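Local coordinates for GDP-L-fucose synthase (Campylobacter jejuni subsp. jejuni serotype O:2, PDB 7M13), which probably acts as a GDP-D-glycero-L-gluco-heptose synthase in capsular polysaccharide biosynthesis, as an NADP(H)-binding oxidoreductase of the fucose synthase subfamily, at residues L165-L170 / D248-V253; R241-H246 / M319-I324; R183-L188 / L292-I297. All blocks are in the same frame, centred on the assembly; numbering follows the deposited sequence.

In the fold
Of the segments in contact, strand 162-171 (165-170) comes first from the N terminus, followed by the start of helix 184-199 (183-188). Strand 241-246 follows and leads directly into helix 247-260. There 248-253 closes interaction 1 over 77 intervening residues. Helix 287-298 next brings 292-297 back to 183-188, closing interaction 3 over 103 residues. Last, 319-324 returns to 241-246 in interaction 2, over 72 residues. The three loops all cross one another and none nests. Interactions 1 and 2 share the central sheet through neighbouring strands 162-171 and 241-246. Interaction 3 ties two helices farther out. Interactions 1 and 3 both touch the NADP cofactor.

Interaction 1: L165-L170 / D248-V253; sequences LVLNNL and DDLADV. With NAP (NADP nicotinamide-adenine-dinucleotide phosphate), chain E.
L250 of helix 247-260 presses its side chain against L167 and L170 of strand 162-171. The apolar contacts centre on one methyl. L250 CD1 meets L170 CD1 at 3.7 Å and L167 CD2 at 4.1 Å. The L250 side chain stands at about a right angle to each of these leucines. Its CG lies opposite the backbone N (chi1 179°), and this carries the methyl out from the helix to the strand. A looser pair sits farther along, with L165 CD1 4.4 Å from V253 CG1. F109 of strand 105-111 packs on L167 and L250, and A20 of helix 19-30 packs on L170 and L250.

The polar contact is with the cofactor. L170 N donates to the carboxamide oxygen O7N of NADP at 2.9 Å, and the bond is nearly straight (173°). It helps to fix the rotation of the carboxamide.

Apolar contacts with the cofactor add to this. L167 CG is 3.6 Å from C5N of the nicotinamide ring, and L170 CB is 3.5 Å from the carboxamide carbon C7N. The same leucines thus face both helix and cofactor. Such strand-against-helix packing belongs to the Rossmann fold, here at the nicotinamide end of its NADP site.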
loop_
_atom_site.group_PDB
_atom_site.type_symbol
_atom_site.label_atom_id
_atom_site.label_comp_id
_atom_site.label_asym_id
_atom_site.label_seq_id
_atom_site.Cartn_x
_atom_site.Cartn_y
_atom_site.Cartn_z
ATOM N N LEU B 165 11.320 -9.316 7.088
ATOM C CA LEU B 165 12.605 -8.879 7.637
ATOM C C LEU B 165 13.040 -7.632 6.883
ATOM O O LEU B 165 13.020 -7.633 5.650
ATOM C CB LEU B 165 13.647 -9.985 7.467
ATOM C CG LEU B 165 13.302 -11.342 8.054
ATOM C CD1 LEU B 165 14.435 -12.348 7.815
ATOM C CD2 LEU B 165 12.999 -11.235 9.550
ATOM N N VAL B 166 13.433 -6.583 7.591
ATOM C CA VAL B 166 13.672 -5.253 6.992
ATOM C C VAL B 166 15.135 -4.860 7.176
ATOM O O VAL B 166 15.604 -4.900 8.310
ATOM C CB VAL B 166 12.736 -4.208 7.617
ATOM C CG1 VAL B 166 12.831 -2.882 6.895
ATOM C CG2 VAL B 166 11.290 -4.717 7.640
ATOM N N LEU B 167 15.799 -4.447 6.101
ATOM C CA LEU B 167 17.223 -4.045 6.140
ATOM C C LEU B 167 17.420 -2.732 5.393
ATOM O O LEU B 167 16.526 -2.279 4.654
ATOM C CB LEU B 167 18.107 -5.141 5.539
ATOM C CG LEU B 167 17.842 -5.523 4.085
ATOM C CD1 LEU B 167 19.150 -5.858 3.391
ATOM C CD2 LEU B 167 16.895 -6.695 3.988
ATOM N N ASN B 168 18.611 -2.154 5.555
ATOM C CA ASN B 168 18.971 -0.870 4.925
ATOM C C ASN B 168 19.907 -1.022 3.718
ATOM O O ASN B 168 19.610 -0.418 2.697
ATOM C CB ASN B 168 19.597 0.052 5.968
ATOM C CG ASN B 168 18.519 0.696 6.811
ATOM O OD1 ASN B 168 17.526 1.183 6.268
ATOM N ND2 ASN B 168 18.750 0.792 8.116
ATOM N N ASN B 169 21.033 -1.728 3.844
ATOM C CA ASN B 169 22.019 -1.819 2.733
ATOM C C ASN B 169 22.618 -3.209 2.741
ATOM O O ASN B 169 23.199 -3.602 3.742
ATOM C CB ASN B 169 23.171 -0.803 2.812
ATOM C CG ASN B 169 22.718 0.630 2.704
ATOM O OD1 ASN B 169 22.383 1.096 1.618
ATOM N ND2 ASN B 169 22.656 1.293 3.853
ATOM N N LEU B 170 22.478 -3.925 1.632
ATOM C CA LEU B 170 23.022 -5.277 1.463
ATOM C C LEU B 170 24.351 -5.174 0.725
ATOM O O LEU B 170 24.511 -4.298 -0.141
ATOM C CB LEU B 170 21.995 -6.094 0.683
ATOM C CG LEU B 170 22.288 -7.576 0.549
ATOM C CD1 LEU B 170 22.282 -8.285 1.884
ATOM C CD2 LEU B 170 21.252 -8.185 -0.396
ATOM N N ASP B 248 25.603 -13.230 3.637
ATOM C CA ASP B 248 25.653 -14.474 4.441
ATOM C C ASP B 248 24.907 -14.285 5.764
ATOM O O ASP B 248 24.288 -15.247 6.240
ATOM C CB ASP B 248 27.081 -14.961 4.696
ATOM C CG ASP B 248 27.746 -15.620 3.505
ATOM O OD1 ASP B 248 27.040 -15.952 2.521
ATOM O OD2 ASP B 248 28.985 -15.783 3.576
ATOM N N ASP B 249 25.007 -13.098 6.376
ATOM C CA ASP B 249 24.242 -12.756 7.590
ATOM C C ASP B 249 22.752 -12.660 7.228
ATOM O O ASP B 249 21.950 -13.161 8.022
ATOM C CB ASP B 249 24.785 -11.495 8.268
ATOM C CG ASP B 249 25.841 -11.754 9.354
ATOM O OD1 ASP B 249 25.846 -12.864 9.950
ATOM O OD2 ASP B 249 26.621 -10.823 9.622
ATOM N N LEU B 250 22.401 -12.078 6.085
ATOM C CA LEU B 250 20.992 -12.054 5.635
ATOM C C LEU B 250 20.497 -13.496 5.464
ATOM O O LEU B 250 19.427 -13.852 5.981
ATOM C CB LEU B 250 20.850 -11.253 4.341
ATOM C CG LEU B 250 19.422 -11.206 3.822
ATOM C CD1 LEU B 250 19.184 -9.945 3.016
ATOM C CD2 LEU B 250 19.093 -12.444 3.007
ATOM N N ALA B 251 21.278 -14.352 4.798
ATOM C CA ALA B 251 20.850 -15.749 4.601
ATOM C C ALA B 251 20.698 -16.424 5.962
ATOM O O ALA B 251 19.701 -17.110 6.221
ATOM C CB ALA B 251 21.828 -16.463 3.717
ATOM N N ASP B 252 21.655 -16.214 6.871
ATOM C CA ASP B 252 21.605 -16.849 8.218
ATOM C C ASP B 252 20.325 -16.443 8.952
ATOM O O ASP B 252 19.674 -17.322 9.530
ATOM C CB ASP B 252 22.770 -16.468 9.135
ATOM C CG ASP B 252 24.058 -17.213 8.854
ATOM O OD1 ASP B 252 24.006 -18.154 8.032
ATOM O OD2 ASP B 252 25.095 -16.852 9.476
ATOM N N VAL B 253 19.994 -15.151 8.982
ATOM C CA VAL B 253 18.811 -14.712 9.774
ATOM C C VAL B 253 17.540 -15.166 9.042
ATOM O O VAL B 253 16.571 -15.507 9.699
ATOM C CB VAL B 253 18.779 -13.206 10.140
ATOM C CG1 VAL B 253 18.686 -12.301 8.925
ATOM C CG2 VAL B 253 17.686 -12.916 11.150
HETATM P PA NAP E . 18.578 -7.843 -6.514
HETATM O O1A NAP E . 18.222 -6.502 -7.082
HETATM O O2A NAP E . 20.044 -8.193 -6.440
HETATM O O5B NAP E . 17.891 -9.015 -7.301
HETATM C C5B NAP E . 16.497 -8.975 -7.601
HETATM C C4B NAP E . 16.197 -10.192 -8.419
HETATM O O4B NAP E . 14.768 -10.209 -8.645
HETATM C C3B NAP E . 16.870 -10.218 -9.807
HETATM O O3B NAP E . 17.588 -11.436 -9.966
HETATM C C2B NAP E . 15.702 -10.051 -10.772
HETATM O O2B NAP E . 15.841 -10.801 -11.980
HETATM C C1B NAP E . 14.545 -10.639 -9.971
HETATM N N9A NAP E . 13.270 -10.134 -10.434
HETATM C C8A NAP E . 12.836 -8.844 -10.462
HETATM N N7A NAP E . 11.675 -8.685 -11.049
HETATM C C5A NAP E . 11.325 -9.957 -11.447
HETATM C C6A NAP E . 10.204 -10.449 -12.140
HETATM N N6A NAP E . 9.214 -9.680 -12.608
HETATM N N1A NAP E . 10.175 -11.778 -12.385
HETATM C C2A NAP E . 11.183 -12.545 -11.945
HETATM N N3A NAP E . 12.289 -12.186 -11.291
HETATM C C4A NAP E . 12.299 -10.863 -11.080
HETATM O O3 NAP E . 17.941 -7.958 -5.052
HETATM P PN NAP E . 18.672 -7.863 -3.651
HETATM O O1N NAP E . 19.529 -6.657 -3.655
HETATM O O2N NAP E . 19.262 -9.190 -3.387
HETATM O O5D NAP E . 17.410 -7.618 -2.681
HETATM C C5D NAP E . 16.751 -8.703 -2.069
HETATM C C4D NAP E . 15.658 -8.145 -1.202
HETATM O O4D NAP E . 16.238 -7.334 -0.143
HETATM C C3D NAP E . 14.648 -7.248 -1.931
HETATM O O3D NAP E . 13.333 -7.411 -1.380
HETATM C C2D NAP E . 15.206 -5.881 -1.650
HETATM O O2D NAP E . 14.259 -4.831 -1.819
HETATM C C1D NAP E . 15.669 -6.028 -0.215
HETATM N N1N NAP E . 16.665 -4.990 0.131
HETATM C C2N NAP E . 17.869 -4.904 -0.511
HETATM C C3N NAP E . 18.726 -3.892 -0.238
HETATM C C7N NAP E . 20.041 -3.742 -0.915
HETATM O O7N NAP E . 20.845 -2.889 -0.485
HETATM N N7N NAP E . 20.304 -4.538 -1.948
HETATM C C4N NAP E . 18.402 -2.923 0.789
HETATM C C5N NAP E . 17.132 -3.098 1.458
HETATM C C6N NAP E . 16.312 -4.029 1.078
HETATM P P2B NAP E . 16.779 -10.253 -13.177
HETATM O O1X NAP E . 18.174 -10.540 -12.697
HETATM O O2X NAP E . 16.479 -8.842 -13.430
HETATM O O3X NAP E . 16.364 -11.119 -14.382
#

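Interaction 2: R241-H246 / M319-I324; sequences RREFIH and MDCSKI
The flat carboxylate of E243 is approached from above its plane by the backbone N of M319. M319 N donates to E243 OE1 at 2.9 Å, with the nitrogen 47° out of that plane. The bond is still nearly straight at the hydrogen (169°). M319 CG and CB also lie against this oxygen, CG at 3.5 Å from E243 OE1. On the other oxygen, E243 OE2 lies 4.4 Å from C321 SG.

E243 reaches across with an extended chain, CG opposite the backbone N (chi1 -173°). The M319 chain instead bends at chi2, which turns its sulfur end from segment 241-246. OE1 also accepts from N168 ND2. Two N-H groups therefore grip one buried oxygen, which would probably favour the ionised carboxylate.

The carboxylate of D320 works within its own segment. D320 OD1 takes S322 OG at 2.7 Å on its syn side. It takes S322 N nearly in line with its C-O bond, closing an Asx turn where helix 322-326 begins.

The contact pins the segment before helix 322-326 to strand 241-246. M319 also packs on V166 and N168 of strand 162-171, the neighbouring strand, and on N278 of strand 277-278.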
loop_
_atom_site.group_PDB
_atom_site.type_symbol
_atom_site.label_atom_id
_atom_site.label_comp_id
_atom_site.label_asym_id
_atom_site.label_seq_id
_atom_site.Cartn_x
_atom_site.Cartn_y
_atom_site.Cartn_z
ATOM N N ARG B 241 26.257 8.635 7.389
ATOM C CA ARG B 241 26.400 7.298 8.018
ATOM C C ARG B 241 25.508 6.291 7.293
ATOM O O ARG B 241 24.416 6.657 6.856
ATOM C CB ARG B 241 26.082 7.343 9.512
ATOM C CG ARG B 241 26.911 8.379 10.263
ATOM C CD ARG B 241 26.728 8.334 11.763
ATOM N NE ARG B 241 27.337 7.159 12.333
ATOM C CZ ARG B 241 28.627 6.976 12.558
ATOM N NH1 ARG B 241 29.507 7.931 12.274
ATOM N NH2 ARG B 241 29.040 5.834 13.077
ATOM N N ARG B 242 25.978 5.057 7.204
ATOM C CA ARG B 242 25.203 3.938 6.621
ATOM C C ARG B 242 25.487 2.681 7.429
ATOM O O ARG B 242 26.601 2.573 7.990
ATOM C CB ARG B 242 25.639 3.706 5.174
ATOM C CG ARG B 242 24.984 4.636 4.170
ATOM C CD ARG B 242 25.504 4.294 2.799
ATOM N NE ARG B 242 25.179 5.321 1.828
ATOM C CZ ARG B 242 25.960 6.348 1.515
ATOM N NH1 ARG B 242 25.561 7.214 0.597
ATOM N NH2 ARG B 242 27.134 6.497 2.107
ATOM N N GLU B 243 24.487 1.793 7.497
ATOM C CA GLU B 243 24.513 0.454 8.099
ATOM C C GLU B 243 24.635 -0.510 6.917
ATOM O O GLU B 243 24.116 -0.167 5.831
ATOM C CB GLU B 243 23.170 0.196 8.794
ATOM C CG GLU B 243 23.142 -1.073 9.582
ATOM C CD GLU B 243 21.783 -1.424 10.107
ATOM O OE1 GLU B 243 20.715 -0.741 9.724
ATOM O OE2 GLU B 243 21.763 -2.361 10.910
ATOM N N PHE B 244 25.312 -1.636 7.095
ATOM C CA PHE B 244 25.426 -2.667 6.037
ATOM C C PHE B 244 25.161 -4.023 6.660
ATOM O O PHE B 244 25.425 -4.255 7.866
ATOM C CB PHE B 244 26.806 -2.653 5.368
ATOM C CG PHE B 244 27.165 -1.340 4.741
ATOM C CD1 PHE B 244 26.819 -1.067 3.431
ATOM C CD2 PHE B 244 27.851 -0.374 5.466
ATOM C CE1 PHE B 244 27.122 0.151 2.845
ATOM C CE2 PHE B 244 28.159 0.840 4.871
ATOM C CZ PHE B 244 27.792 1.103 3.575
ATOM N N ILE B 245 24.637 -4.939 5.848
ATOM C CA ILE B 245 24.512 -6.352 6.255
ATOM C C ILE B 245 25.064 -7.180 5.101
ATOM O O ILE B 245 24.702 -6.931 3.943
ATOM C CB ILE B 245 23.076 -6.745 6.679
ATOM C CG1 ILE B 245 23.052 -8.166 7.249
ATOM C CG2 ILE B 245 22.072 -6.542 5.543
ATOM C CD1 ILE B 245 21.709 -8.625 7.804
ATOM N N HIS B 246 25.931 -8.119 5.449
ATOM C CA HIS B 246 26.501 -9.059 4.471
ATOM C C HIS B 246 25.430 -10.087 4.127
ATOM O O HIS B 246 24.753 -10.577 5.045
ATOM C CB HIS B 246 27.762 -9.678 5.063
ATOM C CG HIS B 246 28.551 -10.483 4.094
ATOM N ND1 HIS B 246 28.210 -11.773 3.767
ATOM C CD2 HIS B 246 29.656 -10.172 3.370
ATOM C CE1 HIS B 246 29.085 -12.240 2.885
ATOM N NE2 HIS B 246 30.005 -11.274 2.635
ATOM N N MET B 319 19.110 0.579 11.711
ATOM C CA MET B 319 18.045 -0.214 12.373
ATOM C C MET B 319 18.333 -0.402 13.860
ATOM O O MET B 319 19.461 -0.731 14.227
ATOM C CB MET B 319 17.899 -1.597 11.753
ATOM C CG MET B 319 17.413 -1.631 10.320
ATOM S SD MET B 319 16.008 -0.560 10.026
ATOM C CE MET B 319 15.591 -1.160 8.389
ATOM N N ASP B 320 17.301 -0.353 14.685
ATOM C CA ASP B 320 17.306 -0.931 16.044
ATOM C C ASP B 320 17.032 -2.424 15.870
ATOM O O ASP B 320 15.938 -2.742 15.362
ATOM C CB ASP B 320 16.255 -0.240 16.907
ATOM C CG ASP B 320 16.334 -0.638 18.369
ATOM O OD1 ASP B 320 16.746 -1.775 18.645
ATOM O OD2 ASP B 320 16.031 0.197 19.224
ATOM N N CYS B 321 18.012 -3.273 16.160
ATOM C CA CYS B 321 17.892 -4.740 16.015
ATOM C C CYS B 321 17.597 -5.406 17.355
ATOM O O CYS B 321 17.827 -6.621 17.495
ATOM C CB CYS B 321 19.139 -5.291 15.359
ATOM S SG CYS B 321 19.249 -4.802 13.612
ATOM N N SER B 322 17.112 -4.674 18.348
ATOM C CA SER B 322 16.775 -5.267 19.667
ATOM C C SER B 322 15.775 -6.424 19.523
ATOM O O SER B 322 15.890 -7.455 20.216
ATOM C CB SER B 322 16.270 -4.219 20.636
ATOM O OG SER B 322 17.244 -3.202 20.825
ATOM N N LYS B 323 14.788 -6.319 18.621
ATOM C CA LYS B 323 13.723 -7.339 18.556
ATOM C C LYS B 323 14.309 -8.635 17.977
ATOM O O LYS B 323 14.084 -9.697 18.543
ATOM C CB LYS B 323 12.564 -6.790 17.732
ATOM C CG LYS B 323 11.411 -7.724 17.507
ATOM C CD LYS B 323 10.413 -7.010 16.585
ATOM C CE LYS B 323 9.100 -7.699 16.380
ATOM N NZ LYS B 323 8.214 -6.736 15.679
ATOM N N ILE B 324 15.087 -8.561 16.896
ATOM C CA ILE B 324 15.687 -9.809 16.368
ATOM C C ILE B 324 16.658 -10.372 17.380
ATOM O O ILE B 324 16.725 -11.587 17.511
ATOM C CB ILE B 324 16.281 -9.649 14.963
ATOM C CG1 ILE B 324 16.658 -11.014 14.368
ATOM C CG2 ILE B 324 17.444 -8.686 14.912
ATOM C CD1 ILE B 324 15.486 -11.941 14.056
#

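Interaction 3: R183-L188 / L292-I297; sequences RVLPAL and LMVKNI. With NAP (NADP nicotinamide-adenine-dinucleotide phosphate), chain E.
V294 of helix 287-298 packs against L185 and L188 at the start of helix 184-199. This is a helix-to-helix contact in a member of the extended short-chain dehydrogenase/reductase family, away from the Rossmann sheet.

The packed side is small and apolar. V294 CG2 reaches both leucines, meeting L185 CD1 and L188 CD2 at 4.0 Å each. L185 and V294 lie alongside one another and point opposite ways, whereas L188 meets V294 at a slant. The other methyl, V294 CG1, rests 3.8 Å from the backbone oxygen L188 O. With CG1 opposite the backbone N (chi1 170°), the two valine branches divide the work: one takes the leucine methyls and the other the helix backbone. More helix residues complete this core. L189 and F192 pack on V294, V290 packs on both leucines, and L335 and I339 of helix 335-347 pack on L185.

The other side of helix 287-298 is loose, and L292 and N296 are exposed there. K295 lies at the margin, where it touches F192 and its NZ is hydrogen-bonded to G302 O.

At the start of helix 184-199, R183 occupies the N-cap position and turns to the cofactor instead. Its chain is extended from CG to NE, which carries the guanidinium to the diphosphate. R183 NH2 donates to O1N of NADP at 3.2 Å. The second phosphate is held at the edge of the guanidinium, near its plane, where R183 NH1 donates to O1A of NADP at 2.8 Å and 152°.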
loop_
_atom_site.group_PDB
_atom_site.type_symbol
_atom_site.label_atom_id
_atom_site.label_comp_id
_atom_site.label_asym_id
_atom_site.label_seq_id
_atom_site.Cartn_x
_atom_site.Cartn_y
_atom_site.Cartn_z
ATOM N N ARG B 183 24.435 0.653 -5.227
ATOM C CA ARG B 183 24.913 -0.464 -4.378
ATOM C C ARG B 183 26.203 -0.003 -3.718
ATOM O O ARG B 183 27.293 -0.244 -4.307
ATOM C CB ARG B 183 25.057 -1.726 -5.214
ATOM C CG ARG B 183 23.709 -2.203 -5.718
ATOM C CD ARG B 183 23.796 -3.544 -6.364
ATOM N NE ARG B 183 22.512 -3.833 -6.979
ATOM C CZ ARG B 183 21.602 -4.681 -6.505
ATOM N NH1 ARG B 183 20.480 -4.850 -7.190
ATOM N NH2 ARG B 183 21.826 -5.382 -5.398
ATOM N N VAL B 184 26.065 0.670 -2.571
ATOM C CA VAL B 184 27.092 1.623 -2.056
ATOM C C VAL B 184 28.389 0.837 -1.839
ATOM O O VAL B 184 29.439 1.278 -2.342
ATOM C CB VAL B 184 26.639 2.345 -0.769
ATOM C CG1 VAL B 184 27.784 3.081 -0.089
ATOM C CG2 VAL B 184 25.487 3.299 -1.039
ATOM N N LEU B 185 28.347 -0.265 -1.081
ATOM C CA LEU B 185 29.607 -0.920 -0.647
ATOM C C LEU B 185 30.231 -1.647 -1.835
ATOM O O LEU B 185 31.408 -1.449 -2.112
ATOM C CB LEU B 185 29.357 -1.818 0.567
ATOM C CG LEU B 185 30.586 -2.248 1.363
ATOM C CD1 LEU B 185 31.670 -1.177 1.370
ATOM C CD2 LEU B 185 30.225 -2.628 2.786
ATOM N N PRO B 186 29.504 -2.465 -2.630
ATOM C CA PRO B 186 30.120 -3.100 -3.795
ATOM C C PRO B 186 30.763 -2.098 -4.759
ATOM O O PRO B 186 31.847 -2.400 -5.234
ATOM C CB PRO B 186 28.958 -3.865 -4.455
ATOM C CG PRO B 186 28.063 -4.196 -3.267
ATOM C CD PRO B 186 28.126 -2.948 -2.408
ATOM N N ALA B 187 30.125 -0.950 -4.988
ATOM C CA ALA B 187 30.618 0.103 -5.914
ATOM C C ALA B 187 31.852 0.776 -5.318
ATOM O O ALA B 187 32.803 1.032 -6.076
ATOM C CB ALA B 187 29.560 1.137 -6.189
ATOM N N LEU B 188 31.834 1.062 -4.014
ATOM C CA LEU B 188 33.001 1.643 -3.310
ATOM C C LEU B 188 34.198 0.699 -3.481
ATOM O O LEU B 188 35.287 1.185 -3.848
ATOM C CB LEU B 188 32.638 1.858 -1.835
ATOM C CG LEU B 188 33.617 2.714 -1.034
ATOM C CD1 LEU B 188 33.858 4.056 -1.704
ATOM C CD2 LEU B 188 33.085 2.917 0.373
ATOM N N LEU B 292 37.910 4.380 4.133
ATOM C CA LEU B 292 39.269 4.033 4.627
ATOM C C LEU B 292 39.385 2.518 4.754
ATOM O O LEU B 292 40.441 1.971 4.426
ATOM C CB LEU B 292 39.545 4.721 5.966
ATOM C CG LEU B 292 39.667 6.238 5.919
ATOM C CD1 LEU B 292 39.817 6.797 7.331
ATOM C CD2 LEU B 292 40.827 6.659 5.028
ATOM N N MET B 293 38.342 1.841 5.237
ATOM C CA MET B 293 38.370 0.370 5.340
ATOM C C MET B 293 38.639 -0.176 3.945
ATOM O O MET B 293 39.438 -1.107 3.800
ATOM C CB MET B 293 37.033 -0.214 5.797
ATOM C CG MET B 293 36.817 -0.221 7.257
ATOM S SD MET B 293 35.213 -1.055 7.560
ATOM C CE MET B 293 35.007 -0.596 9.276
ATOM N N VAL B 294 37.895 0.322 2.967
ATOM C CA VAL B 294 37.976 -0.246 1.597
ATOM C C VAL B 294 39.384 0.020 1.062
ATOM O O VAL B 294 39.984 -0.927 0.519
ATOM C CB VAL B 294 36.899 0.331 0.671
ATOM C CG1 VAL B 294 37.168 -0.076 -0.767
ATOM C CG2 VAL B 294 35.510 -0.112 1.120
ATOM N N LYS B 295 39.880 1.243 1.252
ATOM C CA LYS B 295 41.230 1.686 0.788
ATOM C C LYS B 295 42.298 0.722 1.313
ATOM O O LYS B 295 43.169 0.278 0.517
ATOM C CB LYS B 295 41.521 3.118 1.245
ATOM C CG LYS B 295 42.872 3.652 0.777
ATOM C CD LYS B 295 43.308 4.963 1.400
ATOM C CE LYS B 295 44.782 5.235 1.162
ATOM N NZ LYS B 295 45.185 6.572 1.668
ATOM N N ASN B 296 42.220 0.380 2.598
ATOM C CA ASN B 296 43.241 -0.446 3.291
ATOM C C ASN B 296 43.146 -1.890 2.796
ATOM O O ASN B 296 44.204 -2.534 2.638
ATOM C CB ASN B 296 43.132 -0.256 4.805
ATOM C CG ASN B 296 43.472 1.169 5.203
ATOM O OD1 ASN B 296 43.018 1.665 6.235
ATOM N ND2 ASN B 296 44.255 1.851 4.376
ATOM N N ILE B 297 41.931 -2.387 2.531
ATOM C CA ILE B 297 41.718 -3.783 2.050
ATOM C C ILE B 297 42.192 -3.896 0.597
ATOM O O ILE B 297 42.830 -4.911 0.263
ATOM C CB ILE B 297 40.249 -4.215 2.236
ATOM C CG1 ILE B 297 39.921 -4.289 3.727
ATOM C CG2 ILE B 297 39.970 -5.533 1.521
ATOM C CD1 ILE B 297 38.449 -4.472 4.049
HETATM P PA NAP E . 18.578 -7.843 -6.514
HETATM O O1A NAP E . 18.222 -6.502 -7.082
HETATM O O2A NAP E . 20.044 -8.193 -6.440
HETATM O O5B NAP E . 17.891 -9.015 -7.301
HETATM C C5B NAP E . 16.497 -8.975 -7.601
HETATM C C4B NAP E . 16.197 -10.192 -8.419
HETATM O O4B NAP E . 14.768 -10.209 -8.645
HETATM C C3B NAP E . 16.870 -10.218 -9.807
HETATM O O3B NAP E . 17.588 -11.436 -9.966
HETATM C C2B NAP E . 15.702 -10.051 -10.772
HETATM O O2B NAP E . 15.841 -10.801 -11.980
HETATM C C1B NAP E . 14.545 -10.639 -9.971
HETATM N N9A NAP E . 13.270 -10.134 -10.434
HETATM C C8A NAP E . 12.836 -8.844 -10.462
HETATM N N7A NAP E . 11.675 -8.685 -11.049
HETATM C C5A NAP E . 11.325 -9.957 -11.447
HETATM C C6A NAP E . 10.204 -10.449 -12.140
HETATM N N6A NAP E . 9.214 -9.680 -12.608
HETATM N N1A NAP E . 10.175 -11.778 -12.385
HETATM C C2A NAP E . 11.183 -12.545 -11.945
HETATM N N3A NAP E . 12.289 -12.186 -11.291
HETATM C C4A NAP E . 12.299 -10.863 -11.080
HETATM O O3 NAP E . 17.941 -7.958 -5.052
HETATM P PN NAP E . 18.672 -7.863 -3.651
HETATM O O1N NAP E . 19.529 -6.657 -3.655
HETATM O O2N NAP E . 19.262 -9.190 -3.387
HETATM O O5D NAP E . 17.410 -7.618 -2.681
HETATM C C5D NAP E . 16.751 -8.703 -2.069
HETATM C C4D NAP E . 15.658 -8.145 -1.202
HETATM O O4D NAP E . 16.238 -7.334 -0.143
HETATM C C3D NAP E . 14.648 -7.248 -1.931
HETATM O O3D NAP E . 13.333 -7.411 -1.380
HETATM C C2D NAP E . 15.206 -5.881 -1.650
HETATM O O2D NAP E . 14.259 -4.831 -1.819
HETATM C C1D NAP E . 15.669 -6.028 -0.215
HETATM N N1N NAP E . 16.665 -4.990 0.131
HETATM C C2N NAP E . 17.869 -4.904 -0.511
HETATM C C3N NAP E . 18.726 -3.892 -0.238
HETATM C C7N NAP E . 20.041 -3.742 -0.915
HETATM O O7N NAP E . 20.845 -2.889 -0.485
HETATM N N7N NAP E . 20.304 -4.538 -1.948
HETATM C C4N NAP E . 18.402 -2.923 0.789
HETATM C C5N NAP E . 17.132 -3.098 1.458
HETATM C C6N NAP E . 16.312 -4.029 1.078
HETATM P P2B NAP E . 16.779 -10.253 -13.177
HETATM O O1X NAP E . 18.174 -10.540 -12.697
HETATM O O2X NAP E . 16.479 -8.842 -13.430
HETATM O O3X NAP E . 16.364 -11.119 -14.382
#